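Local coordinates for protein pilin, type IV (Thermus thermophilus, PDB 4BHR) that probably serves as a pilin subunit in type IV pilus assembly, seen here as its soluble periplasmic domain without the N-terminal membrane helix, at residues A9-V14 against F61-Q66; T53-G58 against S76-T81. All blocks are in the same frame, centred on the assembly; numbering follows the deposited sequence.

Contact 1 (A9-V14 against F61-Q66); sequences AYVRNV and FTVTAQ
The helix-on-sheet packing of the pilin fold brings Val11 and Val14 of helix 6-20 onto Val63 and Ala65 of the middle strand. Strand 61-66 runs nearly antiparallel to helix segment 9-14, at 154°, and the two axes come as near as 8.5 Å. Val63 is the hub. Its CG1, anti to the backbone N (chi1 -177°), reaches toward the helix and meets Val14 CG1 at 3.7 Å. The same methyl lies 4.0 Å from Val11 CG1, the two valine side chains passing alongside each other in opposite senses. The other branch of Val11 goes further along the strand, where its CG2 touches Ala65 CB at 3.7 Å. Val14 turns its second methyl back into its own helix turn: CG2 sits 3.6 Å above one face of the Tyr10 ring, offset toward the rim. Phe77 from the next strand packs against Val11, and Val52 from the strand on the other flank against Val14. No hydrogen bond joins the two segments; the side chains meet mainly methyl to methyl, with Val63 CG1 also 3.9 Å from the backbone Val11 O, consistent with a contact held by close packing and the burial of apolar surface.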
loop_
_atom_site.group_PDB
_atom_site.type_symbol
_atom_site.label_atom_id
_atom_site.label_comp_id
_atom_site.label_asym_id
_atom_site.label_seq_id
_atom_site.Cartn_x
_atom_site.Cartn_y
_atom_site.Cartn_z
ATOM N N ALA A 9 -8.046 6.513 2.399
ATOM C CA ALA A 9 -8.910 5.494 1.875
ATOM C C ALA A 9 -8.256 4.731 0.736
ATOM O O ALA A 9 -8.272 3.468 0.725
ATOM C CB ALA A 9 -10.230 6.118 1.402
ATOM N N TYR A 10 -7.640 5.480 -0.188
ATOM C CA TYR A 10 -6.949 4.855 -1.297
ATOM C C TYR A 10 -5.834 3.917 -0.800
ATOM O O TYR A 10 -5.709 2.815 -1.296
ATOM C CB TYR A 10 -6.345 5.904 -2.215
ATOM C CG TYR A 10 -5.609 5.314 -3.415
ATOM C CD1 TYR A 10 -6.302 4.702 -4.452
ATOM C CD2 TYR A 10 -4.223 5.364 -3.494
ATOM C CE1 TYR A 10 -5.640 4.188 -5.547
ATOM C CE2 TYR A 10 -3.548 4.831 -4.593
ATOM C CZ TYR A 10 -4.261 4.266 -5.626
ATOM O OH TYR A 10 -3.602 3.748 -6.713
ATOM N N VAL A 11 -5.038 4.376 0.163
ATOM C CA VAL A 11 -3.956 3.555 0.717
ATOM C C VAL A 11 -4.473 2.250 1.318
ATOM O O VAL A 11 -3.910 1.156 1.064
ATOM C CB VAL A 11 -3.083 4.366 1.701
ATOM C CG1 VAL A 11 -2.321 3.479 2.642
ATOM C CG2 VAL A 11 -2.195 5.345 0.915
ATOM N N ARG A 12 -5.590 2.331 2.057
ATOM C CA ARG A 12 -6.122 1.168 2.713
ATOM C C ARG A 12 -6.711 0.225 1.671
ATOM O O ARG A 12 -6.587 -0.993 1.795
ATOM C CB ARG A 12 -7.164 1.562 3.763
ATOM C CG ARG A 12 -7.645 0.380 4.624
ATOM C CD ARG A 12 -6.514 -0.220 5.421
ATOM N NE ARG A 12 -6.852 -1.434 6.188
ATOM C CZ ARG A 12 -6.847 -2.650 5.669
ATOM N NH1 ARG A 12 -6.604 -2.829 4.366
ATOM N NH2 ARG A 12 -7.125 -3.684 6.436
ATOM N N ASN A 13 -7.365 0.794 0.646
ATOM C CA ASN A 13 -7.928 -0.001 -0.404
ATOM C C ASN A 13 -6.839 -0.695 -1.259
ATOM O O ASN A 13 -6.991 -1.854 -1.670
ATOM C CB ASN A 13 -8.901 0.835 -1.256
ATOM C CG ASN A 13 -10.123 1.337 -0.453
ATOM O OD1 ASN A 13 -10.551 0.755 0.571
ATOM N ND2 ASN A 13 -10.682 2.452 -0.914
ATOM N N VAL A 14 -5.706 -0.018 -1.463
ATOM C CA VAL A 14 -4.556 -0.637 -2.127
ATOM C C VAL A 14 -4.069 -1.809 -1.299
ATOM O O VAL A 14 -3.763 -2.890 -1.821
ATOM C CB VAL A 14 -3.421 0.371 -2.380
ATOM C CG1 VAL A 14 -2.126 -0.350 -2.778
ATOM C CG2 VAL A 14 -3.802 1.352 -3.465
ATOM N N PHE A 61 3.683 -6.206 3.882
ATOM C CA PHE A 61 4.036 -5.169 2.901
ATOM C C PHE A 61 3.675 -3.806 3.475
ATOM O O PHE A 61 2.916 -3.685 4.444
ATOM C CB PHE A 61 3.287 -5.401 1.558
ATOM C CG PHE A 61 1.783 -5.491 1.732
ATOM C CD1 PHE A 61 1.018 -4.317 1.666
ATOM C CD2 PHE A 61 1.137 -6.704 1.970
ATOM C CE1 PHE A 61 -0.375 -4.353 1.870
ATOM C CE2 PHE A 61 -0.236 -6.752 2.180
ATOM C CZ PHE A 61 -1.001 -5.579 2.123
ATOM N N THR A 62 4.177 -2.783 2.846
ATOM C CA THR A 62 3.867 -1.385 3.245
ATOM C C THR A 62 3.420 -0.622 2.001
ATOM O O THR A 62 4.069 -0.660 0.949
ATOM C CB THR A 62 5.094 -0.672 3.854
ATOM O OG1 THR A 62 5.518 -1.377 5.040
ATOM C CG2 THR A 62 4.747 0.806 4.281
ATOM N N VAL A 63 2.312 0.110 2.133
ATOM C CA VAL A 63 1.814 0.956 1.058
ATOM C C VAL A 63 2.090 2.377 1.473
ATOM O O VAL A 63 1.717 2.773 2.601
ATOM C CB VAL A 63 0.257 0.791 0.919
ATOM C CG1 VAL A 63 -0.239 1.626 -0.275
ATOM C CG2 VAL A 63 -0.087 -0.670 0.710
ATOM N N THR A 64 2.732 3.140 0.591
ATOM C CA THR A 64 3.079 4.519 0.931
ATOM C C THR A 64 2.664 5.512 -0.138
ATOM O O THR A 64 2.988 5.339 -1.296
ATOM C CB THR A 64 4.595 4.655 1.123
ATOM O OG1 THR A 64 5.028 3.739 2.142
ATOM C CG2 THR A 64 4.890 6.119 1.578
ATOM N N ALA A 65 1.967 6.572 0.274
ATOM C CA ALA A 65 1.530 7.612 -0.660
ATOM C C ALA A 65 2.114 8.957 -0.243
ATOM O O ALA A 65 2.060 9.343 0.912
ATOM C CB ALA A 65 0.016 7.705 -0.785
ATOM N N GLN A 66 2.714 9.621 -1.204
ATOM C CA GLN A 66 3.225 10.934 -0.968
ATOM C C GLN A 66 2.107 11.889 -1.365
ATOM O O GLN A 66 1.487 11.702 -2.403
ATOM C CB GLN A 66 4.489 11.123 -1.783
ATOM C CG GLN A 66 5.285 12.327 -1.369
ATOM C CD GLN A 66 6.458 12.557 -2.297
ATOM O OE1 GLN A 66 6.982 11.618 -2.902
ATOM N NE2 GLN A 66 6.859 13.805 -2.436
#

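Contact 2 (T53-G58 against S76-T81); sequences TANNDG and SFDSST
The Asn55 and Asp78 side chains cross obliquely, with the amide plane of the one turned 78° from the carboxylate plane of the other. Asn55 ND2 donates to Asp78 OD1 at 2.9 Å, with an N-H...O angle of 150°. The acceptor lies almost in the amide plane, yet the donor approaches the carboxylate on its syn side and 33° out of plane. Asp78 can present this oxygen because its CG is anti to the backbone N, which carries OD1 out beyond the end of strand 76-78. There OD1 also accepts from Ser80 N at 2.9 Å, closing an Asx turn, and from Ser80 OG at 2.9 Å; both come from above the carboxylate plane. One oxygen thus takes three donors where the chain leaves the strand. The contact pins together two surface turns at the same end of the pilin sheet: residues 55-58 form a type I beta turn, closed by Gly58 N to Asn55 O at 3.1 Å. Were Asp78 replaced by an alanine, the Asn55 amide and both Ser80 donors would probably lose their shared acceptor and be less firmly held. The amide's oxygen, OD1, is held as well, taking a hydrogen bond from Thr62 OG1 on the strand between, while Ser80 CB packs 3.8 Å from Asn55 ND2.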
loop_
_atom_site.group_PDB
_atom_site.type_symbol
_atom_site.label_atom_id
_atom_site.label_comp_id
_atom_site.label_asym_id
_atom_site.label_seq_id
_atom_site.Cartn_x
_atom_site.Cartn_y
_atom_site.Cartn_z
ATOM N N THR A 53 5.753 -1.749 -1.122
ATOM C CA THR A 53 7.030 -2.424 -0.971
ATOM C C THR A 53 6.878 -3.618 -0.047
ATOM O O THR A 53 6.009 -3.675 0.840
ATOM C CB THR A 53 8.128 -1.489 -0.372
ATOM O OG1 THR A 53 7.629 -0.856 0.826
ATOM C CG2 THR A 53 8.545 -0.441 -1.389
ATOM N N ALA A 54 7.736 -4.627 -0.257
ATOM C CA ALA A 54 7.751 -5.787 0.590
ATOM C C ALA A 54 8.556 -5.553 1.864
ATOM O O ALA A 54 9.707 -5.021 1.835
ATOM C CB ALA A 54 8.315 -6.974 -0.180
ATOM N N ASN A 55 7.982 -5.968 2.980
ATOM C CA ASN A 55 8.669 -5.868 4.272
ATOM C C ASN A 55 9.760 -6.952 4.352
ATOM O O ASN A 55 9.686 -7.977 3.663
ATOM C CB ASN A 55 7.679 -6.073 5.420
ATOM C CG ASN A 55 6.730 -4.864 5.635
ATOM O OD1 ASN A 55 6.578 -4.012 4.751
ATOM N ND2 ASN A 55 6.045 -4.844 6.776
ATOM N N ASN A 56 10.785 -6.682 5.146
ATOM C CA ASN A 56 11.868 -7.653 5.282
ATOM C C ASN A 56 11.425 -9.053 5.786
ATOM O O ASN A 56 12.143 -10.060 5.593
ATOM C CB ASN A 56 12.981 -7.056 6.156
ATOM C CG ASN A 56 13.729 -5.908 5.464
ATOM O OD1 ASN A 56 13.850 -5.854 4.242
ATOM N ND2 ASN A 56 14.247 -4.988 6.268
ATOM N N ASP A 57 10.259 -9.150 6.428
ATOM C CA ASP A 57 9.848 -10.445 6.943
ATOM C C ASP A 57 9.415 -11.415 5.868
ATOM O O ASP A 57 9.164 -12.596 6.143
ATOM C CB ASP A 57 8.808 -10.311 8.082
ATOM C CG ASP A 57 7.445 -9.805 7.609
ATOM O OD1 ASP A 57 7.259 -9.577 6.405
ATOM O OD2 ASP A 57 6.550 -9.690 8.469
ATOM N N GLY A 58 9.263 -10.908 4.643
ATOM C CA GLY A 58 8.860 -11.747 3.531
ATOM C C GLY A 58 7.400 -12.163 3.564
ATOM O O GLY A 58 6.962 -12.998 2.759
ATOM N N SER A 76 1.029 6.109 5.203
ATOM C CA SER A 76 1.536 4.721 5.060
ATOM C C SER A 76 0.648 3.756 5.706
ATOM O O SER A 76 -0.035 4.110 6.647
ATOM C CB SER A 76 2.823 4.593 5.867
ATOM O OG SER A 76 3.759 4.435 4.915
ATOM N N PHE A 77 0.605 2.519 5.199
ATOM C CA PHE A 77 -0.115 1.478 5.898
ATOM C C PHE A 77 0.770 0.244 5.898
ATOM O O PHE A 77 1.276 -0.134 4.861
ATOM C CB PHE A 77 -1.481 1.172 5.247
ATOM C CG PHE A 77 -2.181 0.037 5.904
ATOM C CD1 PHE A 77 -1.916 -1.281 5.496
ATOM C CD2 PHE A 77 -3.127 0.265 6.903
ATOM C CE1 PHE A 77 -2.599 -2.343 6.087
ATOM C CE2 PHE A 77 -3.813 -0.771 7.476
ATOM C CZ PHE A 77 -3.525 -2.089 7.072
ATOM N N ASP A 78 0.995 -0.348 7.067
ATOM C CA ASP A 78 1.951 -1.489 7.230
ATOM C C ASP A 78 1.154 -2.698 7.606
ATOM O O ASP A 78 0.453 -2.689 8.613
ATOM C CB ASP A 78 2.964 -1.128 8.351
ATOM C CG ASP A 78 4.021 -2.216 8.581
ATOM O OD1 ASP A 78 3.872 -3.334 8.039
ATOM O OD2 ASP A 78 5.007 -1.930 9.297
ATOM N N SER A 79 1.102 -3.711 6.712
ATOM C CA SER A 79 0.203 -4.839 6.957
ATOM C C SER A 79 0.641 -5.632 8.155
ATOM O O SER A 79 -0.122 -6.400 8.705
ATOM C CB SER A 79 0.167 -5.781 5.751
ATOM O OG SER A 79 1.406 -6.423 5.534
ATOM N N SER A 80 1.891 -5.435 8.554
ATOM C CA SER A 80 2.442 -6.211 9.666
ATOM C C SER A 80 1.868 -5.723 10.994
ATOM O O SER A 80 1.844 -6.476 11.957
ATOM C CB SER A 80 3.973 -6.173 9.679
ATOM O OG SER A 80 4.445 -5.041 10.368
ATOM N N THR A 81 1.383 -4.473 11.021
ATOM C CA THR A 81 0.739 -3.890 12.193
ATOM C C THR A 81 -0.748 -3.574 12.004
ATOM O O THR A 81 -1.516 -3.451 12.975
ATOM C CB THR A 81 1.429 -2.574 12.612
ATOM O OG1 THR A 81 1.235 -1.601 11.586
ATOM C CG2 THR A 81 2.929 -2.794 12.812
#

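Overall arrangement
From the N terminus, the chain first runs through helix 6-20, then passes through a loop into the sheet. Contact 1 closes the longer loop, bringing strand 61-67 against the helix after 46 intervening residues. Contact 2 opens within that loop, at the end of strand 47-54, and closes beyond it at the end of strand 74-78, so the two contacts cross along the chain. Strand 61-67 lies between the two strands that contact 2 bridges. Phe61 N meets Ser79 OG at 2.8 Å, and Val63 pairs with Phe77 through the backbone. Contact 1 thus joins helix to sheet in the core, whereas contact 2 ties neighbouring turns at one end of the sheet, on the surface.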